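Local coordinates for uncharacterized protein VP1736 (Vibrio parahaemolyticus, PDB 3LXQ) that is of unknown function but carries a sulfatase-family domain of the alkaline phosphatase clan, an alpha/beta fold with a central mixed sheet between helices, at residues Thr69-Thr73 with Asn442-Ser446; Ala139-Pro145 with Asn343-Pro347. One frame throughout, in Å; residues are numbered along the deposited sequence.

Contact 1: Thr69-Thr73 with Asn442-Ser446; sequences TLLPT and NWYSS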
ATOM      1  N   THR A  69     -10.181   9.518  23.686  1.00 65.41           N
ATOM      2  CA  THR A  69     -11.513  10.073  23.953  1.00 69.40           C
ATOM      3  C   THR A  69     -12.327  10.169  22.669  1.00 68.49           C
ATOM      4  O   THR A  69     -13.525   9.884  22.675  1.00 70.69           O
ATOM      5  CB  THR A  69     -11.458  11.483  24.580  1.00 73.01           C
ATOM      6  OG1 THR A  69     -10.801  12.386  23.679  1.00 72.29           O
ATOM      7  CG2 THR A  69     -10.741  11.466  25.931  1.00 74.76           C
ATOM      8  N   LEU A  70     -11.675  10.589  21.582  1.00 65.23           N
ATOM      9  CA  LEU A  70     -12.324  10.675  20.282  1.00 63.78           C
ATOM     10  C   LEU A  70     -12.383   9.273  19.668  1.00 60.23           C
ATOM     11  O   LEU A  70     -13.475   8.708  19.524  1.00 61.00           O
ATOM     12  CB  LEU A  70     -11.600  11.679  19.377  1.00 62.80           C
ATOM     13  N   LEU A  71     -11.207   8.723  19.335  1.00 55.59           N
ATOM     14  CA  LEU A  71     -11.033   7.323  18.902  1.00 52.18           C
ATOM     15  C   LEU A  71      -9.830   6.692  19.622  1.00 49.82           C
ATOM     16  O   LEU A  71      -8.831   7.374  19.847  1.00 49.35           O
ATOM     17  CB  LEU A  71     -10.805   7.233  17.392  1.00 49.58           C
ATOM     18  CG  LEU A  71     -11.841   7.707  16.364  1.00 50.70           C
ATOM     19  CD1 LEU A  71     -11.163   7.814  15.003  1.00 47.32           C
ATOM     20  CD2 LEU A  71     -13.060   6.790  16.294  1.00 50.71           C
ATOM     21  N   PRO A  72      -9.916   5.390  19.975  1.00 48.57           N
ATOM     22  CA  PRO A  72      -8.905   4.681  20.779  1.00 46.99           C
ATOM     23  C   PRO A  72      -7.444   4.701  20.296  1.00 44.09           C
ATOM     24  O   PRO A  72      -6.530   4.580  21.134  1.00 44.09           O
ATOM     25  CB  PRO A  72      -9.405   3.231  20.795  1.00 46.78           C
ATOM     26  CG  PRO A  72     -10.570   3.189  19.889  1.00 47.54           C
ATOM     27  CD  PRO A  72     -11.115   4.561  19.793  1.00 49.63           C
ATOM     28  N   THR A  73      -7.212   4.821  18.989  1.00 40.97           N
ATOM     29  CA  THR A  73      -5.842   4.931  18.490  1.00 38.33           C
ATOM     30  C   THR A  73      -5.559   6.282  17.827  1.00 38.44           C
ATOM     31  O   THR A  73      -4.541   6.443  17.151  1.00 36.55           O
ATOM     32  CB  THR A  73      -5.418   3.747  17.544  1.00 35.76           C
ATOM     33  OG1 THR A  73      -6.183   3.779  16.339  1.00 35.04           O
ATOM     34  CG2 THR A  73      -5.585   2.403  18.224  1.00 36.09           C
ATOM     35  N   ASN A 442     -16.523   1.021  15.201  1.00 47.29           N
ATOM     36  CA  ASN A 442     -16.397   2.336  14.557  1.00 46.81           C
ATOM     37  C   ASN A 442     -15.237   3.143  15.114  1.00 45.47           C
ATOM     38  O   ASN A 442     -15.354   4.348  15.368  1.00 46.02           O
ATOM     39  CB  ASN A 442     -17.706   3.130  14.648  1.00 49.56           C
ATOM     40  CG  ASN A 442     -18.900   2.316  14.212  1.00 51.90           C
ATOM     41  OD1 ASN A 442     -19.697   1.881  15.040  1.00 53.44           O
ATOM     42  ND2 ASN A 442     -19.008   2.072  12.907  1.00 51.83           N
ATOM     43  N   TRP A 443     -14.101   2.464  15.269  1.00 43.67           N
ATOM     44  CA  TRP A 443     -12.915   3.086  15.841  1.00 42.72           C
ATOM     45  C   TRP A 443     -12.057   3.758  14.788  1.00 41.39           C
ATOM     46  O   TRP A 443     -11.008   4.318  15.104  1.00 41.03           O
ATOM     47  CB  TRP A 443     -12.075   2.073  16.624  1.00 41.93           C
ATOM     48  CG  TRP A 443     -12.702   1.600  17.913  1.00 43.24           C
ATOM     49  CD1 TRP A 443     -13.713   2.206  18.627  1.00 44.27           C
ATOM     50  CD2 TRP A 443     -12.330   0.432  18.659  1.00 43.66           C
ATOM     51  NE1 TRP A 443     -13.994   1.471  19.761  1.00 44.93           N
ATOM     52  CE2 TRP A 443     -13.156   0.385  19.807  1.00 45.03           C
ATOM     53  CE3 TRP A 443     -11.371  -0.574  18.472  1.00 42.32           C
ATOM     54  CZ2 TRP A 443     -13.058  -0.638  20.754  1.00 46.65           C
ATOM     55  CZ3 TRP A 443     -11.280  -1.595  19.412  1.00 43.23           C
ATOM     56  CH2 TRP A 443     -12.121  -1.621  20.536  1.00 45.56           C
ATOM     57  N   TYR A 444     -12.522   3.742  13.546  1.00 40.61           N
ATOM     58  CA  TYR A 444     -11.684   4.190  12.455  1.00 40.17           C
ATOM     59  C   TYR A 444     -12.400   5.178  11.530  1.00 41.50           C
ATOM     60  O   TYR A 444     -12.219   5.151  10.311  1.00 41.33           O
ATOM     61  CB  TYR A 444     -11.114   2.975  11.705  1.00 38.32           C
ATOM     62  CG  TYR A 444      -9.690   3.148  11.230  1.00 37.29           C
ATOM     63  CD1 TYR A 444      -8.606   2.960  12.098  1.00 37.02           C
ATOM     64  CD2 TYR A 444      -9.417   3.480   9.905  1.00 37.34           C
ATOM     65  CE1 TYR A 444      -7.289   3.109  11.650  1.00 33.97           C
ATOM     66  CE2 TYR A 444      -8.118   3.628   9.449  1.00 36.16           C
ATOM     67  CZ  TYR A 444      -7.057   3.438  10.320  1.00 35.65           C
ATOM     68  OH  TYR A 444      -5.775   3.602   9.840  1.00 34.95           O
ATOM     69  N   SER A 445     -13.182   6.069  12.137  1.00 43.19           N
ATOM     70  CA  SER A 445     -13.941   7.071  11.413  1.00 45.04           C
ATOM     71  C   SER A 445     -13.068   8.257  11.020  1.00 45.78           C
ATOM     72  O   SER A 445     -11.949   8.402  11.508  1.00 44.57           O
ATOM     73  CB  SER A 445     -15.067   7.575  12.297  1.00 47.27           C
ATOM     74  OG  SER A 445     -14.556   8.519  13.218  1.00 50.16           O
ATOM     75  N   SER A 446     -13.600   9.117  10.151  1.00 47.78           N
ATOM     76  CA  SER A 446     -12.932  10.374   9.803  1.00 49.89           C
ATOM     77  C   SER A 446     -13.285  11.559  10.689  1.00 52.48           C
ATOM     78  O   SER A 446     -12.937  12.696  10.349  1.00 55.72           O
ATOM     79  CB  SER A 446     -13.120  10.745   8.319  1.00 51.31           C
ATOM     80  OG  SER A 446     -14.363  10.323   7.795  1.00 51.17           O
TER
HETATM   81  O   HOH W   1      -9.009   3.783  17.036  1.00 36.30           O
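Neither segment has regular secondary structure, and they approach most closely at L71 and W443, whose CA atoms are 5.6 Å apart. N442 ends helix 422-441 in a Schellman motif with positive phi, a conformation asparagine tolerates well, and this turn directs W443-S446 past the loop that follows helix 50-61. No direct hydrogen bond crosses the contact; a water accepts from T73 N and donates to W443 O, 2.8 Å from each. L71 extends its flexible branched side chain along the opposing backbone, with CD2 3.4 Å from W443 O and CD1 3.6 Å from S445 O. Next to it P72 meets the broad, electron-rich indole of W443, which also touches M53 and L54 of helix 50-61, so this N-terminal helix and loop pack together against the chain's C-terminal tail. The compact, rigid proline ring presents the CH2 group at CG to the indole face in a CH-pi contact: P72 CG sits 3.4 Å from the centroid of the W443 five-membered ring, 15° off the normal.

Contact 2: Ala139-Pro145 with Asn343-Pro347; sequences AVTTGFP and NIDMP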
ATOM      1  N   ALA A 139      -4.766  -0.350   2.433  1.00 23.78           N
ATOM      2  CA  ALA A 139      -3.516  -0.030   3.106  1.00 23.79           C
ATOM      3  C   ALA A 139      -2.971   1.337   2.763  1.00 24.29           C
ATOM      4  O   ALA A 139      -2.453   2.009   3.640  1.00 25.62           O
ATOM      5  CB  ALA A 139      -2.461  -1.078   2.813  1.00 22.35           C
ATOM      6  N   VAL A 140      -3.042   1.746   1.495  1.00 24.77           N
ATOM      7  CA  VAL A 140      -2.401   3.023   1.120  1.00 26.12           C
ATOM      8  C   VAL A 140      -3.341   4.209   1.182  1.00 27.54           C
ATOM      9  O   VAL A 140      -2.893   5.359   1.154  1.00 29.66           O
ATOM     10  CB  VAL A 140      -1.705   2.958  -0.270  1.00 26.68           C
ATOM     11  CG1 VAL A 140      -0.669   1.841  -0.277  1.00 26.15           C
ATOM     12  CG2 VAL A 140      -2.733   2.770  -1.413  1.00 25.94           C
ATOM     13  N   THR A 141      -4.640   3.966   1.287  1.00 27.49           N
ATOM     14  CA  THR A 141      -5.559   5.113   1.392  1.00 29.51           C
ATOM     15  C   THR A 141      -6.050   5.345   2.815  1.00 29.06           C
ATOM     16  O   THR A 141      -6.453   6.460   3.161  1.00 30.45           O
ATOM     17  CB  THR A 141      -6.778   4.998   0.459  1.00 30.81           C
ATOM     18  OG1 THR A 141      -7.546   3.846   0.812  1.00 29.66           O
ATOM     19  CG2 THR A 141      -6.333   4.907  -0.978  1.00 33.21           C
ATOM     20  N   THR A 142      -6.034   4.287   3.622  1.00 27.82           N
ATOM     21  CA  THR A 142      -6.565   4.331   4.995  1.00 27.72           C
ATOM     22  C   THR A 142      -5.557   3.905   6.073  1.00 27.00           C
ATOM     23  O   THR A 142      -5.689   4.307   7.225  1.00 28.10           O
ATOM     24  CB  THR A 142      -7.796   3.426   5.193  1.00 27.42           C
ATOM     25  OG1 THR A 142      -7.369   2.065   5.361  1.00 25.27           O
ATOM     26  CG2 THR A 142      -8.758   3.515   4.042  1.00 27.58           C
ATOM     27  N   GLY A 143      -4.596   3.052   5.717  1.00 25.22           N
ATOM     28  CA  GLY A 143      -3.591   2.607   6.687  1.00 23.92           C
ATOM     29  C   GLY A 143      -4.136   1.568   7.636  1.00 23.75           C
ATOM     30  O   GLY A 143      -3.453   1.177   8.584  1.00 23.88           O
ATOM     31  N   PHE A 144      -5.359   1.103   7.357  1.00 23.78           N
ATOM     32  CA  PHE A 144      -6.093   0.195   8.223  1.00 23.97           C
ATOM     33  C   PHE A 144      -5.479  -1.176   8.070  1.00 22.94           C
ATOM     34  O   PHE A 144      -5.233  -1.612   6.946  1.00 23.02           O
ATOM     35  CB  PHE A 144      -7.567   0.163   7.801  1.00 25.31           C
ATOM     36  CG  PHE A 144      -8.511  -0.463   8.817  1.00 26.56           C
ATOM     37  CD1 PHE A 144      -8.600   0.025  10.119  1.00 27.62           C
ATOM     38  CD2 PHE A 144      -9.358  -1.497   8.436  1.00 26.76           C
ATOM     39  CE1 PHE A 144      -9.477  -0.539  11.038  1.00 29.00           C
ATOM     40  CE2 PHE A 144     -10.254  -2.063   9.346  1.00 27.85           C
ATOM     41  CZ  PHE A 144     -10.318  -1.586  10.648  1.00 29.29           C
ATOM     42  N   PRO A 145      -5.208  -1.851   9.194  1.00 23.31           N
ATOM     43  CA  PRO A 145      -4.628  -3.192   9.168  1.00 22.95           C
ATOM     44  C   PRO A 145      -5.651  -4.217   8.695  1.00 23.77           C
ATOM     45  O   PRO A 145      -6.813  -3.874   8.488  1.00 24.82           O
ATOM     46  CB  PRO A 145      -4.245  -3.460  10.641  1.00 23.65           C
ATOM     47  CG  PRO A 145      -4.399  -2.175  11.344  1.00 24.30           C
ATOM     48  CD  PRO A 145      -5.386  -1.372  10.576  1.00 23.89           C
ATOM     49  N   ASN A 343       2.814  -1.782   3.843  1.00 27.20           N
ATOM     50  CA  ASN A 343       2.209  -0.699   3.070  1.00 27.53           C
ATOM     51  C   ASN A 343       1.287   0.234   3.883  1.00 27.30           C
ATOM     52  O   ASN A 343       1.102   1.386   3.507  1.00 27.90           O
ATOM     53  CB  ASN A 343       1.515  -1.220   1.795  1.00 27.37           C
ATOM     54  CG  ASN A 343       0.562  -2.376   2.041  1.00 26.48           C
ATOM     55  OD1 ASN A 343       0.379  -2.855   3.168  1.00 25.94           O
ATOM     56  ND2 ASN A 343      -0.066  -2.835   0.959  1.00 27.42           N
ATOM     57  N   ILE A 344       0.729  -0.251   4.998  1.00 26.54           N
ATOM     58  CA  ILE A 344      -0.012   0.632   5.919  1.00 26.39           C
ATOM     59  C   ILE A 344       0.880   1.684   6.631  1.00 27.10           C
ATOM     60  O   ILE A 344       0.359   2.642   7.220  1.00 27.67           O
ATOM     61  CB  ILE A 344      -0.841  -0.147   6.974  1.00 26.02           C
ATOM     62  CG1 ILE A 344       0.066  -0.950   7.906  1.00 25.35           C
ATOM     63  CG2 ILE A 344      -1.890  -1.058   6.316  1.00 25.69           C
ATOM     64  CD1 ILE A 344      -0.585  -1.316   9.205  1.00 25.03           C
ATOM     65  N   ASP A 345       2.202   1.527   6.557  1.00 27.67           N
ATOM     66  CA  ASP A 345       3.136   2.551   7.057  1.00 28.60           C
ATOM     67  C   ASP A 345       3.341   3.664   6.035  1.00 29.64           C
ATOM     68  O   ASP A 345       3.881   4.730   6.353  1.00 30.59           O
ATOM     69  CB  ASP A 345       4.503   1.944   7.420  1.00 28.99           C
ATOM     70  CG  ASP A 345       4.398   0.815   8.438  1.00 28.18           C
ATOM     71  OD1 ASP A 345       3.560   0.915   9.343  1.00 27.57           O
ATOM     72  OD2 ASP A 345       5.159  -0.174   8.337  1.00 28.26           O
HETATM   73  N   MSE A 346       2.907   3.423   4.806  1.00 29.83           N
HETATM   74  CA  MSE A 346       3.131   4.402   3.769  1.00 31.58           C
HETATM   75  C   MSE A 346       2.300   5.684   3.950  1.00 32.02           C
HETATM   76  O   MSE A 346       2.859   6.772   3.868  1.00 33.39           O
HETATM   77  CB  MSE A 346       3.008   3.789   2.378  1.00 32.10           C
HETATM   78  CG  MSE A 346       4.089   2.758   2.086  1.00 33.37           C
HETATM   79 SE   MSE A 346       5.903   3.528   2.023  1.00 43.96          SE
HETATM   80  CE  MSE A 346       6.454   3.279   3.902  1.00 37.75           C
ATOM     81  N   PRO A 347       0.991   5.562   4.263  1.00 31.08           N
ATOM     82  CA  PRO A 347       0.282   6.843   4.383  1.00 31.98           C
ATOM     83  C   PRO A 347       0.820   7.777   5.474  1.00 32.14           C
ATOM     84  O   PRO A 347       0.950   8.953   5.187  1.00 33.34           O
ATOM     85  CB  PRO A 347      -1.175   6.459   4.660  1.00 30.76           C
ATOM     86  CG  PRO A 347      -1.273   4.996   4.453  1.00 29.63           C
ATOM     87  CD  PRO A 347       0.076   4.406   4.221  1.00 29.86           C
TER
HETATM   88  O   HOH W   2      -1.546   3.082   9.261  1.00 29.93           O
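I344 lays its side chain across the backbone leaving helix 133-141, with I344 CB 3.3 Å from G143 O and I344 CG2 3.4 Å from F144 O. This is buried packing inside the sulfatase-family alpha/beta fold: the C-terminal end of one helix meets the 3-10 turn 343-345 that leads into helix 346-353. The small A139 permits close approach, its CB 3.5 Å from I344 CG2 and 3.4 Å from N343 OD1; that oxygen accepts a hydrogen bond from T129 N. P347, whose missing amide hydrogen is no loss in the first turn of a helix, rests its ring on the other helix end, with CG 3.3 Å from A139 O and 3.7 Å from V140 O. V140 O has no polar partner in the model.

G143 follows the helix with phi of 77°, a value that favours glycine, and its CA comes within 4.2 Å of I344 CA. A CB here would lie about 3.6 Å from I344 O. Beyond the helix T142 forms an ST turn, its OG1 accepting from F144 N at 3.0 Å. The CA-to-CB bond of F144 points away from 343-347, and its side chain packs on A435 and A438 of helix 422-441. The two backbones are joined through a single water, which donates to G143 O and to I344 O, at 2.8 Å from each.

How the contacts relate
The centres of the two contacts lie about 16 Å apart. Contact 2 is near the middle of the chain, about 6 Å from its centre, whereas contact 1 lies about 21 Å out. Along the sequence 69-73 comes first, then 139-145 and 343-347, and finally 442-446, so contact 1 brackets contact 2. They meet directly through Y444 of contact 1: its OH probably hydrogen-bonds to T142 O, and its ring packs on that of F144. Helix 422-441 is common to both, touching T73 and W443 in one and F144 and P145 in the other. The chain's C-terminal region is thereby packed against the buried helix end of the sulfatase-family domain.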